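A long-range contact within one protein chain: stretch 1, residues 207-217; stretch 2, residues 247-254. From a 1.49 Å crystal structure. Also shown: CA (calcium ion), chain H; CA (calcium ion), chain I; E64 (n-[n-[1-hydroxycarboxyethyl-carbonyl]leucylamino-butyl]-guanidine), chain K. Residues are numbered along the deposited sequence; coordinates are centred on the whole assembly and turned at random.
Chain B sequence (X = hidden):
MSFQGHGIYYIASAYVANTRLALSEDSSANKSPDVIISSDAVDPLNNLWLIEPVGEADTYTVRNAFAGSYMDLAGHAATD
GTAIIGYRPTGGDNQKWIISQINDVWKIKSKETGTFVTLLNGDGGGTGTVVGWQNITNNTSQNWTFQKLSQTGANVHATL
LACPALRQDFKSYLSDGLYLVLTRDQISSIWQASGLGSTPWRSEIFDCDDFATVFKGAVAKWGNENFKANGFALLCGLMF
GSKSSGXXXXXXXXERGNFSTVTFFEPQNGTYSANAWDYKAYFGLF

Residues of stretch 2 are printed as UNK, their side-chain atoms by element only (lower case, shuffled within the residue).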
ATOM      1  N   ASP B 207      -0.102   7.194 -10.793  1.00 12.99           N
ATOM      2  CA  ASP B 207       1.226   7.593 -11.171  1.00 11.59           C
ATOM      3  C   ASP B 207       2.292   6.982 -10.200  1.00 11.71           C
ATOM      4  O   ASP B 207       1.972   6.023  -9.477  1.00 11.36           O
ATOM      5  CB  ASP B 207       1.334   9.059 -11.512  1.00 10.95           C
ATOM      6  CG  ASP B 207       0.991   9.986 -10.347  1.00 11.55           C
ATOM      7  OD1 ASP B 207       0.516   9.454  -9.287  1.00  9.44           O
ATOM      8  OD2 ASP B 207       1.337  11.196 -10.462  1.00 12.44           O
ATOM      9  N   CYS B 208       3.547   7.447 -10.247  1.00 11.68           N
ATOM     10  CA  CYS B 208       4.615   6.664  -9.616  1.00 12.11           C
ATOM     11  C   CYS B 208       4.298   6.442  -8.134  1.00 12.38           C
ATOM     12  O   CYS B 208       4.525   5.334  -7.617  1.00 11.67           O
ATOM     13  CB  CYS B 208       5.931   7.338  -9.719  1.00 12.87           C
ATOM     14  SG  CYS B 208       6.111   9.023  -9.081  1.00 13.83           S
ATOM     15  N   ASP B 209       3.759   7.446  -7.451  1.00 11.14           N
ATOM     16  CA  ASP B 209       3.435   7.245  -6.079  1.00 12.73           C
ATOM     17  C   ASP B 209       2.490   6.068  -5.873  1.00 11.98           C
ATOM     18  O   ASP B 209       2.623   5.334  -4.883  1.00 11.33           O
ATOM     19  CB  ASP B 209       2.956   8.515  -5.375  1.00 11.43           C
ATOM     20  CG  ASP B 209       1.661   9.112  -5.976  1.00 12.37           C
ATOM     21  OD1 ASP B 209       0.558   8.687  -5.572  1.00 11.22           O
ATOM     22  OD2 ASP B 209       1.819   9.963  -6.893  1.00 12.79           O
ATOM     23  N   ASP B 210       1.542   5.885  -6.763  1.00 11.02           N
ATOM     24  CA  ASP B 210       0.541   4.844  -6.611  1.00 11.38           C
ATOM     25  C   ASP B 210       1.154   3.460  -6.899  1.00 11.23           C
ATOM     26  O   ASP B 210       0.932   2.529  -6.178  1.00 11.28           O
ATOM     27  CB  ASP B 210      -0.652   5.132  -7.500  1.00 11.46           C
ATOM     28  CG  ASP B 210      -1.285   6.442  -7.136  1.00 11.43           C
ATOM     29  OD1 ASP B 210      -1.864   6.493  -6.028  1.00 11.54           O
ATOM     30  OD2 ASP B 210      -1.071   7.412  -7.891  1.00 10.61           O
ATOM     31  N   PHE B 211       1.951   3.375  -7.970  1.00 11.10           N
ATOM     32  CA  PHE B 211       2.648   2.132  -8.268  1.00 12.23           C
ATOM     33  C   PHE B 211       3.482   1.711  -7.084  1.00 11.52           C
ATOM     34  O   PHE B 211       3.405   0.524  -6.720  1.00 13.19           O
ATOM     35  CB  PHE B 211       3.535   2.263  -9.493  1.00 12.53           C
ATOM     36  CG  PHE B 211       2.770   2.234 -10.799  1.00 11.55           C
ATOM     37  CD1 PHE B 211       2.475   1.029 -11.423  1.00 11.95           C
ATOM     38  CD2 PHE B 211       2.291   3.417 -11.369  1.00 11.96           C
ATOM     39  CE1 PHE B 211       1.739   0.987 -12.578  1.00 12.23           C
ATOM     40  CE2 PHE B 211       1.571   3.392 -12.551  1.00 11.63           C
ATOM     41  CZ  PHE B 211       1.267   2.157 -13.142  1.00 12.44           C
ATOM     42  N   ALA B 212       4.259   2.626  -6.494  1.00 11.64           N
ATOM     43  CA  ALA B 212       5.157   2.264  -5.424  1.00 10.68           C
ATOM     44  C   ALA B 212       4.420   1.883  -4.109  1.00 11.42           C
ATOM     45  O   ALA B 212       4.759   0.942  -3.388  1.00 11.17           O
ATOM     46  CB  ALA B 212       6.221   3.332  -5.209  1.00 10.75           C
ATOM     47  N   THR B 213       3.376   2.637  -3.834  1.00 10.82           N
ATOM     48  CA  THR B 213       2.590   2.378  -2.616  1.00 10.96           C
ATOM     49  C   THR B 213       1.792   1.108  -2.759  1.00 10.91           C
ATOM     50  O   THR B 213       1.716   0.339  -1.811  1.00 11.22           O
ATOM     51  CB  THR B 213       1.660   3.577  -2.311  1.00 12.36           C
ATOM     52  OG1 THR B 213       2.474   4.670  -2.003  1.00 16.84           O
ATOM     53  CG2 THR B 213       0.763   3.304  -1.066  1.00 13.89           C
ATOM     54  N   VAL B 214       1.136   0.891  -3.898  1.00 10.26           N
ATOM     55  CA  VAL B 214       0.330  -0.266  -4.116  1.00 10.98           C
ATOM     56  C   VAL B 214       1.253  -1.520  -4.099  1.00 11.54           C
ATOM     57  O   VAL B 214       0.867  -2.522  -3.507  1.00 10.97           O
ATOM     58  CB  VAL B 214      -0.527  -0.197  -5.412  1.00 11.91           C
ATOM     59  CG1 VAL B 214      -1.177  -1.531  -5.743  1.00 12.55           C
ATOM     60  CG2 VAL B 214      -1.615   0.860  -5.236  1.00 11.91           C
ATOM     61  N   PHE B 215       2.402  -1.450  -4.767  1.00 10.78           N
ATOM     62  CA  PHE B 215       3.314  -2.615  -4.751  1.00 11.46           C
ATOM     63  C   PHE B 215       3.723  -2.969  -3.314  1.00 11.47           C
ATOM     64  O   PHE B 215       3.693  -4.182  -2.954  1.00 10.88           O
ATOM     65  CB  PHE B 215       4.520  -2.465  -5.683  1.00 11.98           C
ATOM     66  CG  PHE B 215       5.374  -3.698  -5.731  1.00 12.02           C
ATOM     67  CD1 PHE B 215       4.799  -4.897  -6.102  1.00 11.43           C
ATOM     68  CD2 PHE B 215       6.709  -3.655  -5.360  1.00 13.54           C
ATOM     69  CE1 PHE B 215       5.552  -6.075  -6.117  1.00 12.85           C
ATOM     70  CE2 PHE B 215       7.456  -4.819  -5.336  1.00 13.45           C
ATOM     71  CZ  PHE B 215       6.873  -5.994  -5.782  1.00 13.33           C
ATOM     72  N   LYS B 216       4.059  -1.952  -2.529  1.00  9.83           N
ATOM     73  CA  LYS B 216       4.386  -2.152  -1.140  1.00 11.32           C
ATOM     74  C   LYS B 216       3.307  -2.879  -0.373  1.00 10.73           C
ATOM     75  O   LYS B 216       3.575  -3.821   0.455  1.00 10.30           O
ATOM     76  CB  LYS B 216       4.900  -0.896  -0.463  1.00 10.31           C
ATOM     77  CG  LYS B 216       5.241  -1.086   0.994  1.00 10.58           C
ATOM     78  CD  LYS B 216       6.020   0.058   1.608  1.00 11.60           C
ATOM     79  CE  LYS B 216       6.103  -0.157   3.123  1.00 11.72           C
ATOM     80  NZ  LYS B 216       6.787  -1.430   3.486  1.00 11.63           N
ATOM     81  N   GLY B 217       2.078  -2.461  -0.624  1.00 10.55           N
ATOM     82  CA  GLY B 217       0.943  -3.211  -0.061  1.00 10.62           C
ATOM     83  C   GLY B 217       0.748  -4.614  -0.582  1.00 10.94           C
ATOM     84  O   GLY B 217       0.352  -5.572   0.195  1.00 11.69           O
ATOM     85  N   UNK B 247      11.044  14.273 -10.016  1.00 19.81           N
ATOM     86  CA  UNK B 247      10.943  13.460  -8.817  1.00 18.56           C
ATOM     87  C   UNK B 247      10.197  12.188  -9.088  1.00 17.07           C
ATOM     88  O   UNK B 247       9.287  12.161  -9.947  1.00 19.09           O
ATOM     89  c   UNK B 247      10.309  14.242  -7.699  1.00 18.11           C
ATOM     90  N   UNK B 248      10.512  11.119  -8.311  1.00 14.87           N
ATOM     91  CA  UNK B 248       9.952   9.795  -8.664  1.00 14.09           C
ATOM     92  C   UNK B 248       9.854   8.977  -7.419  1.00 13.57           C
ATOM     93  O   UNK B 248      10.696   9.129  -6.539  1.00 13.29           O
ATOM     94  c   UNK B 248      10.814   6.572 -10.276  1.00 13.68           C
ATOM     95  n   UNK B 248       9.300   7.803 -11.196  1.00 14.83           N
ATOM     96  n   UNK B 248       9.985   5.804 -11.046  1.00 15.05           N
ATOM     97  c   UNK B 248      10.913   9.077  -9.680  1.00 13.56           C
ATOM     98  c   UNK B 248       9.080   6.579 -11.609  1.00 15.06           C
ATOM     99  c   UNK B 248      10.373   7.834 -10.329  1.00 14.21           C
ATOM    100  N   UNK B 249       8.835   8.108  -7.408  1.00 13.50           N
ATOM    101  CA  UNK B 249       8.596   7.133  -6.371  1.00 13.83           C
ATOM    102  C   UNK B 249       8.905   5.757  -6.866  1.00 12.99           C
ATOM    103  O   UNK B 249       8.556   5.410  -7.974  1.00 13.30           O
ATOM    104  c   UNK B 249       7.145   7.161  -5.851  1.00 12.94           C
ATOM    105  N   UNK B 250       9.529   4.949  -5.996  1.00 12.14           N
ATOM    106  CA  UNK B 250      10.020   3.619  -6.410  1.00 12.87           C
ATOM    107  C   UNK B 250      10.234   2.813  -5.154  1.00 11.99           C
ATOM    108  O   UNK B 250      10.013   3.305  -4.003  1.00 11.34           O
ATOM    109  c   UNK B 250      14.153   6.566  -5.542  1.00 14.30           C
ATOM    110  c   UNK B 250      14.319   5.207  -5.336  1.00 13.42           C
ATOM    111  c   UNK B 250      13.052   7.008  -6.302  1.00 13.82           C
ATOM    112  c   UNK B 250      11.361   3.707  -7.242  1.00 12.70           C
ATOM    113  c   UNK B 250      12.353   4.691  -6.680  1.00 12.94           C
ATOM    114  o   UNK B 250      15.017   7.466  -4.977  1.00 15.42           O
ATOM    115  c   UNK B 250      12.185   6.076  -6.867  1.00 13.12           C
ATOM    116  c   UNK B 250      13.430   4.284  -5.918  1.00 13.50           C
ATOM    117  N   UNK B 251      10.548   1.557  -5.356  1.00 11.75           N
ATOM    118  CA  UNK B 251      10.714   0.645  -4.224  1.00 11.50           C
ATOM    119  C   UNK B 251      12.198   0.228  -4.077  1.00 11.80           C
ATOM    120  O   UNK B 251      13.029   0.485  -4.938  1.00 12.86           O
ATOM    121  c   UNK B 251       9.831  -0.581  -4.414  1.00 11.02           C
ATOM    122  o   UNK B 251       7.706  -0.264  -5.512  1.00 13.18           O
ATOM    123  n   UNK B 251       7.802   0.097  -3.318  1.00 10.38           N
ATOM    124  c   UNK B 251       8.342  -0.231  -4.462  1.00 11.34           C
ATOM    125  N   UNK B 252      12.505  -0.449  -2.969  1.00 12.85           N
ATOM    126  CA  UNK B 252      13.861  -0.818  -2.688  1.00 12.33           C
ATOM    127  C   UNK B 252      13.923  -1.989  -1.726  1.00 13.60           C
ATOM    128  O   UNK B 252      12.981  -2.239  -0.945  1.00 13.58           O
ATOM    129  c   UNK B 252      14.663   0.530   0.494  1.00 12.18           C
ATOM    130  c   UNK B 252      14.673   0.305  -2.152  1.00 12.96           C
ATOM    131  c   UNK B 252      14.009   1.366   1.422  1.00 13.12           C
ATOM    132  c   UNK B 252      15.761  -0.524   2.333  1.00 12.71           C
ATOM    133  c   UNK B 252      15.564  -0.435   0.979  1.00 12.34           C
ATOM    134  c   UNK B 252      15.090   0.306   3.217  1.00 12.57           C
ATOM    135  n   UNK B 252      13.150   2.170   0.722  1.00 13.56           N
ATOM    136  c   UNK B 252      14.205   0.882  -0.816  1.00 13.45           C
ATOM    137  c   UNK B 252      14.170   1.225   2.782  1.00 13.55           C
ATOM    138  c   UNK B 252      13.295   1.902  -0.642  1.00 13.00           C
ATOM    139  N   UNK B 253      15.071  -2.644  -1.768  1.00 12.79           N
ATOM    140  CA  UNK B 253      15.284  -3.889  -1.091  1.00 13.63           C
ATOM    141  C   UNK B 253      16.765  -4.002  -0.723  1.00 14.86           C
ATOM    142  O   UNK B 253      17.637  -3.208  -1.190  1.00 13.88           O
ATOM    143  c   UNK B 253      11.193  -5.644  -2.006  1.00 14.20           C
ATOM    144  c   UNK B 253      12.551  -5.664  -1.654  1.00 13.79           C
ATOM    145  c   UNK B 253      13.517  -5.110  -2.494  1.00 13.24           C
ATOM    146  c   UNK B 253      11.793  -4.662  -4.102  1.00 14.03           C
ATOM    147  c   UNK B 253      13.132  -4.642  -3.708  1.00 15.30           C
ATOM    148  c   UNK B 253      10.829  -5.174  -3.251  1.00 14.12           C
ATOM    149  c   UNK B 253      14.960  -5.052  -2.063  1.00 13.73           C
ATOM    150  N   UNK B 254      17.057  -5.035   0.061  1.00 14.95           N
ATOM    151  CA  UNK B 254      18.459  -5.463   0.221  1.00 15.20           C
ATOM    152  C   UNK B 254      18.560  -6.817  -0.359  1.00 15.25           C
ATOM    153  O   UNK B 254      17.585  -7.515  -0.545  1.00 14.19           O
ATOM    154  c   UNK B 254      18.853  -3.969   2.230  1.00 17.08           C
ATOM    155  c   UNK B 254      19.027  -5.356   1.664  1.00 16.51           C
ATOM    156  c   UNK B 254      18.393  -6.327   2.620  1.00 16.33           C
TER
HETATM  157 CA    CA H 306      -0.747   9.744  -7.326  1.00 10.34          CA
HETATM  158 CA    CA I 307       1.834  11.927  -8.146  0.50  9.06          CA
HETATM  159  C1  E64 K 302       6.044   9.484 -11.826  1.00 14.15           C
HETATM  160  O1  E64 K 302       4.953   9.082 -12.220  1.00 15.07           O
HETATM  161  O2  E64 K 302       7.145   9.248 -12.421  1.00 15.09           O
HETATM  162  C2  E64 K 302       6.114  10.183 -10.529  1.00 14.41           C
HETATM  163  C3  E64 K 302       4.983  11.208 -10.435  1.00 14.65           C
HETATM  164  O3  E64 K 302       5.480  12.142 -11.380  1.00 15.52           O
HETATM  165  C4  E64 K 302       4.880  11.839  -9.094  1.00 14.06           C
HETATM  166  O4  E64 K 302       4.066  11.487  -8.305  1.00 16.03           O
HETATM  167  N1  E64 K 302       5.772  12.718  -8.771  1.00 14.33           N
HETATM  168  C6  E64 K 302       5.829  13.432  -7.504  1.00 15.23           C
HETATM  169  C7  E64 K 302       6.875  13.056  -6.472  1.00 14.75           C
HETATM  170  C8  E64 K 302       6.946  11.568  -6.157  1.00 14.67           C
HETATM  171  C9  E64 K 302       5.747  11.155  -5.301  1.00 14.63           C
HETATM  172  C10 E64 K 302       8.207  11.334  -5.441  1.00 15.27           C
HETATM  173  C11 E64 K 302       5.545  14.917  -7.568  1.00 21.39           C
HETATM  174  O5  E64 K 302       6.500  15.628  -7.841  1.00 23.94           O
HETATM  175  N2  E64 K 302       4.353  15.414  -7.348  1.00 26.44           N
HETATM  176  C12 E64 K 302       4.067  16.854  -7.189  1.00 26.90           C
HETATM  177  C13 E64 K 302       3.515  17.118  -5.794  1.00 25.64           C
HETATM  178  C14 E64 K 302       3.014  18.564  -5.542  1.00 24.69           C
HETATM  179  C15 E64 K 302       3.756  19.183  -4.359  1.00 22.55           C
HETATM  180  N3  E64 K 302       3.001  20.352  -3.893  1.00 23.53           N
HETATM  181  C16 E64 K 302       3.254  21.055  -2.802  1.00 24.11           C
HETATM  182  N4  E64 K 302       4.372  20.840  -2.084  1.00 22.51           N
HETATM  183  N5  E64 K 302       2.321  21.974  -2.386  1.00 24.41           N
HETATM  184  O   HOH W   1      -2.554   9.008  -5.775  1.00 10.53           O
HETATM  185  O   HOH W   2       2.332  14.070  -9.408  1.00 13.20           O

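Position 247 carries one side-chain carbon and nothing more. That carbon points sideways and makes no contact with stretch 1. A lone CB means alanine, Ala-247.

Position 248 has one carbon followed by a five-membered ring of three carbons and two nitrogens. Its CA-to-CB bond runs sideways, but the ring comes nearer the helix. One ring nitrogen lies 3.7 Å from Cys-208 CB. Cys-208 SG is 4.7 Å from the ring centroid, in an oblique sulfur-aromatic contact. Only an imidazole fits, so this is His-248. The nitrogen near Cys-208 is ND1. The same His-248 ND1 donates a hydrogen bond to E64 O2 at 2.9 Å, which meets the ring at its edge.

Position 249 again has a single side-chain carbon, this time pointing toward the helix. The CB of 249 lies 3.7 Å from Asp-209 CA, 3.9 Å from Cys-208 SG and 4.0 Å from Ala-212 CB. The backbone N of 249 is 3.3 Å from Cys-208 SG. The residue is Ala-249. Its small side chain sits among these three helix residues.

Position 250 has one carbon, then a six-carbon ring bearing one oxygen. The side chain points away from the helix, with chi1 at 43° (p). Contact is left to the backbone, where the N of 250 lies 3.8 Å from Ala-212 CB. A phenol ring identifies Tyr-250.

Position 251 has two carbons, the second carrying one oxygen and one nitrogen. It points toward the helix with chi1 in m. The side-chain nitrogen of 251 lies 3.2 Å from Ala-212 O, and the oxygen lies 3.5 Å from Phe-215 CD2, at the ring edge. This short carboxamide is asparagine, Asn-251. Its ND2 donates to Ala-212 O, with a nearly straight N-H...O angle of 174°. That carbonyl also accepts the helix bond from Lys-216 N. OD1 has no hydrogen-bonding partner in the model.

Position 252 has one carbon, then fused five- and six-membered rings holding eight carbons and one nitrogen. It makes no contact with stretch 1. An indole means Trp-252.

Position 253 has one carbon and a plain six-carbon ring, with no oxygen. CA-to-CB runs sideways, but the ring comes nearer the helix. A ring carbon of 253 lies 4.0 Å from Phe-215 CE2, edge to edge. The residue is Phe-253, and that carbon is CZ.

Position 254 has one carbon carrying two more. It is far from the helix. This branching gives Val-254.

The helix and strand run nearly parallel, 16° apart, with axes approaching to 6.7 Å. Small side chains allow close packing around Ala-212 and Ala-249. Further along, the Asn-251 bond ties the strand to a helix carbonyl, and the two phenylalanines add an apolar contact. At the other end, Cys-208 SG is covalently joined to E64 C2 at 1.9 Å, while His-248 holds the same ligand from the strand. Asp-207 and Asp-209 bind both calcium ions, and Asp-210 binds one. The ligand reaches the second calcium through E64 O4. The contact thus brings Cys-208 and His-248 together at one ligand, beside the metal site.

Stretch 2 (247-254) AHAYNWFV
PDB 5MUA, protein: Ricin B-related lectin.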